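Local coordinates for protein aminotransferase (Paracoccus denitrificans, PDB 4GRX) that probably transfers amino groups from omega-amino acids or amines to keto acids, using a pyridoxal phosphate cofactor held on a lysine as a Schiff base, at residues 117-121 against 310-314; 136-141 against 230-234; 267-271 against 280-284. All coordinates share one frame. Numbering follows the deposited sequence.

Interaction 1 of 3, residues 117-121 against 310-314. With NA (sodium ion), chain E.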
ATOM      1  N   PRO A 117      -7.169   1.066  23.277  1.00 42.08           N
ATOM      2  CA  PRO A 117      -7.543   0.462  24.557  1.00 43.92           C
ATOM      3  C   PRO A 117      -6.373  -0.129  25.357  1.00 45.53           C
ATOM      4  O   PRO A 117      -6.544  -0.439  26.533  1.00 47.52           O
ATOM      5  CB  PRO A 117      -8.520  -0.649  24.151  1.00 43.35           C
ATOM      6  CG  PRO A 117      -8.201  -0.944  22.710  1.00 41.51           C
ATOM      7  CD  PRO A 117      -7.787   0.369  22.132  1.00 40.47           C
ATOM      8  N   PHE A 118      -5.204  -0.279  24.741  1.00 45.41           N
ATOM      9  CA  PHE A 118      -4.053  -0.911  25.410  1.00 47.49           C
ATOM     10  C   PHE A 118      -3.340   0.045  26.373  1.00 50.07           C
ATOM     11  O   PHE A 118      -3.284   1.257  26.110  1.00 49.58           O
ATOM     12  CB  PHE A 118      -3.041  -1.423  24.375  1.00 46.16           C
ATOM     13  CG  PHE A 118      -3.651  -2.206  23.234  1.00 43.87           C
ATOM     14  CD1 PHE A 118      -4.449  -3.325  23.475  1.00 43.77           C
ATOM     15  CD2 PHE A 118      -3.399  -1.837  21.919  1.00 41.91           C
ATOM     16  CE1 PHE A 118      -4.997  -4.045  22.436  1.00 42.21           C
ATOM     17  CE2 PHE A 118      -3.943  -2.558  20.868  1.00 40.57           C
ATOM     18  CZ  PHE A 118      -4.744  -3.667  21.128  1.00 40.76           C
ATOM     19  N   ASP A 119      -2.780  -0.481  27.465  1.00 44.41           N
ATOM     20  CA  ASP A 119      -2.007   0.380  28.390  1.00 47.99           C
ATOM     21  C   ASP A 119      -0.675   0.880  27.834  1.00 47.82           C
ATOM     22  O   ASP A 119      -0.269   2.005  28.109  1.00 49.37           O
ATOM     23  CB  ASP A 119      -1.796  -0.278  29.761  1.00 50.54           C
ATOM     24  CG  ASP A 119      -2.973  -0.058  30.697  1.00 52.33           C
ATOM     25  OD1 ASP A 119      -4.062   0.327  30.207  1.00 52.09           O
ATOM     26  OD2 ASP A 119      -2.811  -0.267  31.921  1.00 54.59           O
ATOM     27  N   ASN A 120       0.001   0.027  27.075  1.00 46.24           N
ATOM     28  CA  ASN A 120       1.198   0.404  26.334  1.00 46.36           C
ATOM     29  C   ASN A 120       1.246  -0.452  25.076  1.00 43.90           C
ATOM     30  O   ASN A 120       0.435  -1.373  24.926  1.00 42.48           O
ATOM     31  CB  ASN A 120       2.458   0.202  27.180  1.00 48.33           C
ATOM     32  CG  ASN A 120       2.648  -1.239  27.592  1.00 48.56           C
ATOM     33  OD1 ASN A 120       3.057  -2.076  26.789  1.00 48.01           O
ATOM     34  ND2 ASN A 120       2.336  -1.543  28.843  1.00 49.88           N
ATOM     35  N   GLY A 121       2.176  -0.157  24.174  1.00 42.96           N
ATOM     36  CA  GLY A 121       2.269  -0.918  22.947  0.88 40.90           C
ATOM     37  C   GLY A 121       3.237  -0.362  21.934  1.00 40.93           C
ATOM     38  O   GLY A 121       4.030   0.510  22.240  1.00 42.42           O
ATOM     39  N   ILE A 310      -1.301  -1.444  15.447  1.00 28.82           N
ATOM     40  CA  ILE A 310      -1.048  -1.180  16.874  1.00 29.80           C
ATOM     41  C   ILE A 310      -1.011  -2.463  17.724  1.00 29.73           C
ATOM     42  O   ILE A 310      -2.055  -3.022  18.071  1.00 29.62           O
ATOM     43  CB  ILE A 310      -2.103  -0.244  17.498  1.00 30.42           C
ATOM     44  CG1 ILE A 310      -2.362   0.977  16.613  1.00 30.41           C
ATOM     45  CG2 ILE A 310      -1.660   0.188  18.895  1.00 31.51           C
ATOM     46  CD1 ILE A 310      -3.540   1.816  17.074  1.00 30.50           C
ATOM     47  N   LEU A 311       0.183  -2.919  18.074  1.00 29.89           N
ATOM     48  CA  LEU A 311       0.315  -4.118  18.904  1.00 29.93           C
ATOM     49  C   LEU A 311       0.044  -3.824  20.384  1.00 30.93           C
ATOM     50  O   LEU A 311       0.646  -2.904  20.952  1.00 32.30           O
ATOM     51  CB  LEU A 311       1.714  -4.717  18.750  1.00 30.25           C
ATOM     52  CG  LEU A 311       2.191  -5.091  17.346  1.00 29.41           C
ATOM     53  CD1 LEU A 311       3.693  -5.339  17.343  1.00 30.19           C
ATOM     54  CD2 LEU A 311       1.441  -6.302  16.810  1.00 28.34           C
ATOM     55  N   GLY A 312      -0.855  -4.597  20.999  1.00 30.36           N
ATOM     56  CA  GLY A 312      -1.071  -4.561  22.454  1.00 31.73           C
ATOM     57  C   GLY A 312       0.180  -5.028  23.201  1.00 32.99           C
ATOM     58  O   GLY A 312       1.104  -5.569  22.576  1.00 32.99           O
ATOM     59  N   PRO A 313       0.214  -4.860  24.535  1.00 34.20           N
ATOM     60  CA  PRO A 313       1.441  -5.154  25.313  1.00 35.35           C
ATOM     61  C   PRO A 313       2.065  -6.541  25.063  1.00 34.63           C
ATOM     62  O   PRO A 313       3.282  -6.644  24.859  1.00 35.15           O
ATOM     63  CB  PRO A 313       0.993  -5.023  26.774  1.00 36.81           C
ATOM     64  CG  PRO A 313      -0.243  -4.188  26.728  1.00 36.66           C
ATOM     65  CD  PRO A 313      -0.906  -4.444  25.399  1.00 34.93           C
ATOM     66  N   ASP A 314       1.260  -7.595  25.076  1.00 41.49           N
ATOM     67  CA  ASP A 314       1.837  -8.929  24.992  1.00 41.45           C
ATOM     68  C   ASP A 314       2.560  -9.153  23.644  1.00 40.51           C
ATOM     69  O   ASP A 314       3.725  -9.567  23.610  1.00 41.89           O
ATOM     70  CB  ASP A 314       0.779  -9.994  25.277  1.00 40.32           C
ATOM     71  CG  ASP A 314       1.335 -11.397  25.197  1.00 40.99           C
ATOM     72  OD1 ASP A 314       2.250 -11.741  25.984  1.00 43.20           O
ATOM     73  OD2 ASP A 314       0.858 -12.159  24.338  1.00 39.29           O
TER
HETATM   74 NA    NA E 501      -4.155   3.273  25.610  1.00 28.17          NA
HETATM   75  O   HOH W   1      -5.949   3.582  26.898  1.00 36.59           O
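The Phe-118 side chain reaches four of the five residues of 310-314. With chi1 at -47° (m) the benzyl group swings off the loop 117-121 and lies along the backbone of 310-314. Gly-312 sits squarely over one face of the ring, its CA 3.5 Å from the centroid of the Phe-118 ring and only 10° off the normal, a CH-pi contact. The absence of a side chain allows this approach, since a CB on Gly-312 would come within about 3.1 Å of CE1 of Phe-118. Further along, Phe-118 CD2 meets CG2 of Ile-310 at 4.0 Å, and Phe-118 CB rests 3.8 Å from CD of Pro-313. Met-289, Pro-290 and Ile-293 also touch the Phe-118 side chain. In the large mixed sheet of this class III aminotransferase, strand 307-311 runs antiparallel to the edge strand 122-126, so the contact joins the lead-in to the edge strand with the turn into helix 313-324, where Gly-312 is the N-cap. The main chain of Phe-118 has a separate task: its O binds a sodium ion at 2.2 Å, alongside a water and the carbonyls of Val-113, Glu-114 and Ser-116. Asn-120 adopts chi1 of 61° (p), which brings OD1 to 3.6 Å from CB of Pro-313, while Asn-120 O lies 3.4 Å from Pro-313 CD. At Gly-121 the backbone is extended, and its CA makes a CA-H...O contact of 3.2 Å with Leu-311 O; a CB here would clash with that carbonyl. Leu-311 points its CA-to-CB bond away and packs on Leu-28 of the second subunit.

Interaction 2 of 3, residues 136-141 against 230-234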
ATOM      1  N   MET A 136       0.521  -7.546   9.105  1.00 20.43           N
ATOM      2  CA  MET A 136       0.138  -8.247  10.336  1.00 20.64           C
ATOM      3  C   MET A 136       0.340  -9.751  10.230  1.00 20.32           C
ATOM      4  O   MET A 136       0.795 -10.391  11.177  1.00 20.51           O
ATOM      5  CB  MET A 136      -1.304  -7.959  10.750  1.00 20.45           C
ATOM      6  CG  MET A 136      -1.658  -8.507  12.132  1.00 20.97           C
ATOM      7  SD  MET A 136      -0.717  -7.671  13.437  1.00 22.96           S
ATOM      8  CE  MET A 136       0.071  -9.063  14.263  1.00 22.98           C
ATOM      9  N   VAL A 137      -0.013 -10.306   9.075  1.00 19.77           N
ATOM     10  CA  VAL A 137       0.175 -11.720   8.840  1.00 19.63           C
ATOM     11  C   VAL A 137       1.672 -12.045   8.879  1.00 20.29           C
ATOM     12  O   VAL A 137       2.077 -12.977   9.561  1.00 20.49           O
ATOM     13  CB  VAL A 137      -0.471 -12.167   7.515  1.00 18.90           C
ATOM     14  CG1 VAL A 137      -0.232 -13.646   7.276  1.00 18.43           C
ATOM     15  CG2 VAL A 137      -1.962 -11.900   7.554  1.00 18.87           C
ATOM     16  N   LYS A 138       2.486 -11.258   8.174  1.00 20.83           N
ATOM     17  CA  LYS A 138       3.938 -11.482   8.143  1.00 21.66           C
ATOM     18  C   LYS A 138       4.538 -11.403   9.553  1.00 22.68           C
ATOM     19  O   LYS A 138       5.414 -12.200   9.914  1.00 22.76           O
ATOM     20  CB  LYS A 138       4.631 -10.478   7.223  1.00 21.89           C
ATOM     21  CG  LYS A 138       4.487 -10.727   5.734  1.00 21.19           C
ATOM     22  CD  LYS A 138       5.220  -9.639   4.950  1.00 21.97           C
ATOM     23  CE  LYS A 138       6.740  -9.793   5.041  1.00 22.76           C
ATOM     24  NZ  LYS A 138       7.494  -8.661   4.432  1.00 23.46           N
ATOM     25  N   MET A 139       4.046 -10.450  10.339  1.00 23.55           N
ATOM     26  CA  MET A 139       4.444 -10.301  11.730  1.00 25.10           C
ATOM     27  C   MET A 139       4.126 -11.587  12.499  1.00 24.24           C
ATOM     28  O   MET A 139       4.972 -12.103  13.224  1.00 25.26           O
ATOM     29  CB  MET A 139       3.706  -9.127  12.348  1.00 27.37           C
ATOM     30  CG  MET A 139       4.593  -8.091  13.006  1.00 30.92           C
ATOM     31  SD  MET A 139       3.673  -6.529  13.093  1.00 34.37           S
ATOM     32  CE  MET A 139       4.981  -5.320  12.912  1.00 35.27           C
ATOM     33  N   LEU A 140       2.919 -12.121  12.319  1.00 22.27           N
ATOM     34  CA  LEU A 140       2.561 -13.399  12.933  1.00 21.34           C
ATOM     35  C   LEU A 140       3.502 -14.539  12.490  1.00 21.12           C
ATOM     36  O   LEU A 140       4.036 -15.262  13.339  1.00 21.97           O
ATOM     37  CB  LEU A 140       1.086 -13.732  12.690  1.00 20.19           C
ATOM     38  CG  LEU A 140       0.075 -12.743  13.298  1.00 20.15           C
ATOM     39  CD1 LEU A 140      -1.341 -13.107  12.910  1.00 19.19           C
ATOM     40  CD2 LEU A 140       0.186 -12.672  14.814  1.00 20.96           C
ATOM     41  N   TRP A 141       3.752 -14.673  11.186  1.00 19.77           N
ATOM     42  CA  TRP A 141       4.674 -15.704  10.703  1.00 19.50           C
ATOM     43  C   TRP A 141       6.050 -15.593  11.289  1.00 20.65           C
ATOM     44  O   TRP A 141       6.587 -16.558  11.797  1.00 21.09           O
ATOM     45  CB  TRP A 141       4.771 -15.685   9.193  0.91 18.39           C
ATOM     46  CG  TRP A 141       3.495 -16.050   8.524  0.91 17.21           C
ATOM     47  CD1 TRP A 141       2.427 -16.738   9.071  0.82 16.93           C
ATOM     48  CD2 TRP A 141       3.111 -15.771   7.138  0.82 16.45           C
ATOM     49  NE1 TRP A 141       1.430 -16.877   8.155  1.00 16.29           N
ATOM     50  CE2 TRP A 141       1.788 -16.337   6.965  0.82 15.92           C
ATOM     51  CE3 TRP A 141       3.717 -15.128   6.063  1.00 16.38           C
ATOM     52  CZ2 TRP A 141       1.105 -16.252   5.759  1.00 15.44           C
ATOM     53  CZ3 TRP A 141       3.038 -15.061   4.849  1.00 15.62           C
ATOM     54  CH2 TRP A 141       1.754 -15.601   4.704  1.00 15.39           C
ATOM     55  N   ALA A 230      -1.957 -19.290  13.043  1.00 20.03           N
ATOM     56  CA  ALA A 230      -1.148 -18.126  13.402  1.00 20.10           C
ATOM     57  C   ALA A 230      -1.956 -16.957  13.943  1.00 20.30           C
ATOM     58  O   ALA A 230      -1.425 -16.147  14.715  1.00 21.00           O
ATOM     59  CB  ALA A 230      -0.326 -17.673  12.205  1.00 19.34           C
ATOM     60  N   GLY A 231      -3.222 -16.861  13.535  1.00 19.79           N
ATOM     61  CA  GLY A 231      -4.054 -15.734  13.926  1.00 20.07           C
ATOM     62  C   GLY A 231      -5.522 -15.822  13.543  1.00 20.03           C
ATOM     63  O   GLY A 231      -5.930 -16.678  12.750  1.00 19.51           O
ATOM     64  N   PHE A 232      -6.306 -14.913  14.132  1.00 20.42           N
ATOM     65  CA  PHE A 232      -7.736 -14.751  13.871  1.00 19.97           C
ATOM     66  C   PHE A 232      -7.994 -13.262  13.727  1.00 19.92           C
ATOM     67  O   PHE A 232      -7.751 -12.478  14.658  1.00 20.79           O
ATOM     68  CB  PHE A 232      -8.551 -15.310  15.048  1.00 20.77           C
ATOM     69  CG  PHE A 232     -10.037 -15.033  14.975  1.00 20.95           C
ATOM     70  CD1 PHE A 232     -10.567 -13.829  15.429  1.00 21.51           C
ATOM     71  CD2 PHE A 232     -10.916 -15.996  14.483  1.00 20.83           C
ATOM     72  CE1 PHE A 232     -11.938 -13.580  15.371  1.00 21.75           C
ATOM     73  CE2 PHE A 232     -12.279 -15.757  14.424  1.00 21.13           C
ATOM     74  CZ  PHE A 232     -12.795 -14.540  14.861  1.00 21.58           C
ATOM     75  N   PHE A 233      -8.462 -12.860  12.552  1.00 19.12           N
ATOM     76  CA  PHE A 233      -8.829 -11.468  12.320  1.00 18.95           C
ATOM     77  C   PHE A 233     -10.340 -11.339  12.272  1.00 18.88           C
ATOM     78  O   PHE A 233     -11.026 -12.212  11.718  1.00 18.14           O
ATOM     79  CB  PHE A 233      -8.275 -10.975  10.986  1.00 18.54           C
ATOM     80  CG  PHE A 233      -6.787 -10.875  10.935  1.00 18.78           C
ATOM     81  CD1 PHE A 233      -5.985 -12.025  11.015  1.00 18.74           C
ATOM     82  CD2 PHE A 233      -6.177  -9.639  10.745  1.00 18.95           C
ATOM     83  CE1 PHE A 233      -4.598 -11.929  10.954  1.00 18.93           C
ATOM     84  CE2 PHE A 233      -4.796  -9.541  10.679  1.00 19.17           C
ATOM     85  CZ  PHE A 233      -4.007 -10.679  10.780  1.00 19.06           C
ATOM     86  N   ALA A 234     -10.848 -10.233  12.817  1.00 19.58           N
ATOM     87  CA  ALA A 234     -12.271  -9.881  12.690  1.00 20.02           C
ATOM     88  C   ALA A 234     -12.490  -8.389  12.723  1.00 20.66           C
ATOM     89  O   ALA A 234     -11.901  -7.682  13.553  1.00 21.46           O
ATOM     90  CB  ALA A 234     -13.096 -10.552  13.789  1.00 20.20           C
TER
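Apolar side chains make most of this contact, and no hydrogen bond crosses it. Phe-233, pointing from strand 230-234 toward helix 136-141, is the main wedge: its CZ lies 3.5 Å from Met-136 CG and 4.0 Å from Val-137 CG2, and its CE1 is 4.0 Å from Leu-140 CD1. One helical turn after Met-136, Leu-140 projects onto the start of the strand, with its CB 4.2 Å from Ala-230 CB. Such layering of a helix on a central sheet belongs to the alpha/beta large domain of fold type I PLP enzymes; the two axes approach to 8.2 Å at 150°, close to antiparallel. Main-chain atoms also take part. Leu-140 CD1 comes to 3.5 Å from Ala-230 O and 3.9 Å from CA of Gly-231, where a CB would clash with that methyl. At the indole edge of Trp-141, CD1 is 4.3 Å from Ala-230 CB, while NE1 hydrogen-bonds to Arg-153 O.

Interaction 3 of 3, residues 267-271 against 280-284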
ATOM      1  N   SER A 267      -8.023  -7.254  15.810  1.00 23.58           N
ATOM      2  CA  SER A 267      -9.219  -6.493  15.490  1.00 23.96           C
ATOM      3  C   SER A 267      -9.003  -5.539  14.322  1.00 23.59           C
ATOM      4  O   SER A 267      -8.240  -4.577  14.417  1.00 24.17           O
ATOM      5  CB  SER A 267      -9.738  -5.733  16.715  1.00 24.91           C
ATOM      6  OG  SER A 267     -10.965  -5.085  16.398  1.00 25.17           O
ATOM      7  N   ASP A 268      -9.680  -5.811  13.221  1.00 23.17           N
ATOM      8  CA  ASP A 268      -9.613  -4.931  12.068  1.00 23.00           C
ATOM      9  C   ASP A 268     -10.553  -3.735  12.273  1.00 23.52           C
ATOM     10  O   ASP A 268     -11.755  -3.818  12.038  1.00 23.77           O
ATOM     11  CB  ASP A 268      -9.931  -5.702  10.781  1.00 22.43           C
ATOM     12  CG  ASP A 268      -9.603  -4.904   9.527  1.00 22.26           C
ATOM     13  OD1 ASP A 268      -9.431  -3.662   9.644  1.00 22.21           O
ATOM     14  OD2 ASP A 268      -9.540  -5.519   8.434  1.00 21.71           O
ATOM     15  N   GLU A 269      -9.971  -2.631  12.723  1.00 24.00           N
ATOM     16  CA  GLU A 269     -10.681  -1.406  13.041  1.00 24.59           C
ATOM     17  C   GLU A 269     -10.530  -0.384  11.913  1.00 24.76           C
ATOM     18  O   GLU A 269     -10.584   0.830  12.140  1.00 25.74           O
ATOM     19  CB  GLU A 269     -10.124  -0.816  14.341  1.00 25.30           C
ATOM     20  CG  GLU A 269     -10.285  -1.700  15.575  1.00 26.05           C
ATOM     21  CD  GLU A 269     -11.696  -1.668  16.142  1.00 27.02           C
ATOM     22  OE1 GLU A 269     -12.544  -0.907  15.618  1.00 27.75           O
ATOM     23  OE2 GLU A 269     -11.971  -2.397  17.111  1.00 27.31           O
ATOM     24  N   VAL A 270     -10.338  -0.860  10.692  1.00 24.45           N
ATOM     25  CA  VAL A 270     -10.149   0.055   9.570  1.00 24.95           C
ATOM     26  C   VAL A 270     -11.386   0.938   9.302  1.00 25.41           C
ATOM     27  O   VAL A 270     -11.248   2.070   8.832  1.00 25.34           O
ATOM     28  CB  VAL A 270      -9.665  -0.678   8.294  1.00 24.73           C
ATOM     29  CG1 VAL A 270      -9.950   0.137   7.046  1.00 25.13           C
ATOM     30  CG2 VAL A 270      -8.176  -0.957   8.382  1.00 24.77           C
ATOM     31  N   ILE A 271     -12.578   0.424   9.619  1.00 25.82           N
ATOM     32  CA  ILE A 271     -13.827   1.185   9.479  1.00 26.46           C
ATOM     33  C   ILE A 271     -14.404   1.579  10.840  1.00 27.93           C
ATOM     34  O   ILE A 271     -15.074   2.621  10.971  1.00 28.43           O
ATOM     35  CB  ILE A 271     -14.887   0.408   8.677  1.00 25.89           C
ATOM     36  CG1 ILE A 271     -14.532   0.452   7.190  1.00 25.45           C
ATOM     37  CG2 ILE A 271     -16.275   0.987   8.916  1.00 26.20           C
ATOM     38  CD1 ILE A 271     -15.422  -0.413   6.348  1.00 25.45           C
ATOM     39  N   THR A 280     -14.776   4.934  20.188  1.00 32.35           N
ATOM     40  CA  THR A 280     -13.470   5.120  19.564  1.00 31.63           C
ATOM     41  C   THR A 280     -13.042   3.858  18.800  1.00 30.92           C
ATOM     42  O   THR A 280     -12.284   3.927  17.828  1.00 30.27           O
ATOM     43  CB  THR A 280     -12.411   5.502  20.606  1.00 32.30           C
ATOM     44  OG1 THR A 280     -12.912   6.576  21.406  1.00 33.38           O
ATOM     45  CG2 THR A 280     -11.093   5.927  19.947  1.00 31.45           C
ATOM     46  N   TRP A 281     -13.543   2.708  19.244  1.00 31.08           N
ATOM     47  CA  TRP A 281     -13.207   1.440  18.632  1.00 30.02           C
ATOM     48  C   TRP A 281     -14.392   0.558  18.665  1.00 30.04           C
ATOM     49  O   TRP A 281     -15.180   0.607  19.610  1.00 30.52           O
ATOM     50  CB  TRP A 281     -12.064   0.757  19.381  1.00 30.30           C
ATOM     51  CG  TRP A 281     -10.833   1.611  19.483  1.00 30.31           C
ATOM     52  CD1 TRP A 281     -10.343   2.263  20.612  1.00 31.39           C
ATOM     53  CD2 TRP A 281      -9.902   1.959  18.406  1.00 29.59           C
ATOM     54  NE1 TRP A 281      -9.196   2.957  20.318  1.00 31.38           N
ATOM     55  CE2 TRP A 281      -8.878   2.823  19.012  1.00 30.24           C
ATOM     56  CE3 TRP A 281      -9.814   1.657  17.051  1.00 28.52           C
ATOM     57  CZ2 TRP A 281      -7.831   3.352  18.273  1.00 29.75           C
ATOM     58  CZ3 TRP A 281      -8.745   2.192  16.321  1.00 28.12           C
ATOM     59  CH2 TRP A 281      -7.780   3.015  16.920  1.00 28.78           C
ATOM     60  N   GLY A 282     -14.505  -0.281  17.637  1.00 29.30           N
ATOM     61  CA  GLY A 282     -15.518  -1.326  17.597  1.00 29.76           C
ATOM     62  C   GLY A 282     -15.409  -2.309  18.752  1.00 30.71           C
ATOM     63  O   GLY A 282     -16.431  -2.765  19.277  1.00 31.74           O
ATOM     64  N   CYS A 283     -14.182  -2.618  19.165  1.00 30.51           N
ATOM     65  CA  CYS A 283     -13.968  -3.507  20.299  1.00 31.64           C
ATOM     66  C   CYS A 283     -14.365  -2.881  21.651  1.00 32.80           C
ATOM     67  O   CYS A 283     -14.666  -3.594  22.610  1.00 34.18           O
ATOM     68  CB  CYS A 283     -12.537  -4.048  20.313  1.00 32.21           C
ATOM     69  SG  CYS A 283     -11.244  -2.791  20.370  1.00 35.09           S
ATOM     70  N   LEU A 284     -14.382  -1.558  21.736  1.00 32.40           N
ATOM     71  CA  LEU A 284     -15.034  -0.914  22.866  1.00 33.35           C
ATOM     72  C   LEU A 284     -16.537  -1.184  22.812  1.00 33.92           C
ATOM     73  O   LEU A 284     -17.106  -1.641  23.798  1.00 35.10           O
ATOM     74  CB  LEU A 284     -14.739   0.593  22.931  1.00 33.12           C
ATOM     75  CG  LEU A 284     -13.279   0.984  23.209  1.00 32.95           C
ATOM     76  CD1 LEU A 284     -13.057   2.488  23.074  1.00 32.94           C
ATOM     77  CD2 LEU A 284     -12.773   0.476  24.552  1.00 33.92           C
TER
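A buried carboxylate accepts two backbone hydrogen bonds from the first turn of a short helix here, near the C-terminal end of a central sheet strand. Glu-269, at the C-terminal side of strand 265-268, extends toward helix 282-285, where its two oxygens receive successive backbone amides: Gly-282 N donates to Glu-269 OE1 at 2.9 Å and Cys-283 N to Glu-269 OE2 at 3.0 Å. Both amides belong to the first turn, where no preceding helical carbonyl can accept from them. Ser-267 OG steadies the carboxylate from its own strand, donating to Glu-269 OE2 at 3.0 Å. Gly-282 permits the close fit, as a CB there would approach Glu-269 OE1 to about 3.2 Å. Trp-281, the N-cap residue, presents its ring edge to the aliphatic part of Glu-269, with CE3 3.7 Å from Glu-269 CB; its NE1 hydrogen-bonds to Val-115 O. Between Ser-267 and Glu-269, Asp-268 forms an Asx turn, its OD1 accepting from Val-270 N at 3.1 Å, while OD2 accepts hydrogen bonds from His-163 and Asn-133 and lies near N1 of the cofactor-modified Lys-297. An aspartate beside the pyridine nitrogen is the hallmark of fold type I aminotransferases.

Overall arrangement
All three contacts reach the same seven-stranded mixed sheet, with centres 14 to 16 Å apart. Interaction 1 spans the longest sequence interval, from the loop before edge strand 122-126 to the end of strand 307-311, and the other two fall within it, interaction 2 closing before interaction 3 opens. Strands 229-234 and 265-268 are neighbours, and Ala-234 O probably accepts a hydrogen bond from Asp-268 N at 2.9 Å, linking interactions 2 and 3. Pro-117 packs on Trp-281, joining interactions 1 and 3; Leu-311 meets Met-136, joining 1 and 2. Interactions 1 and 2 also touch the second subunit, through Leu-311 and helix 129-146, whereas interaction 3 lies beside the cofactor and touches no other chain.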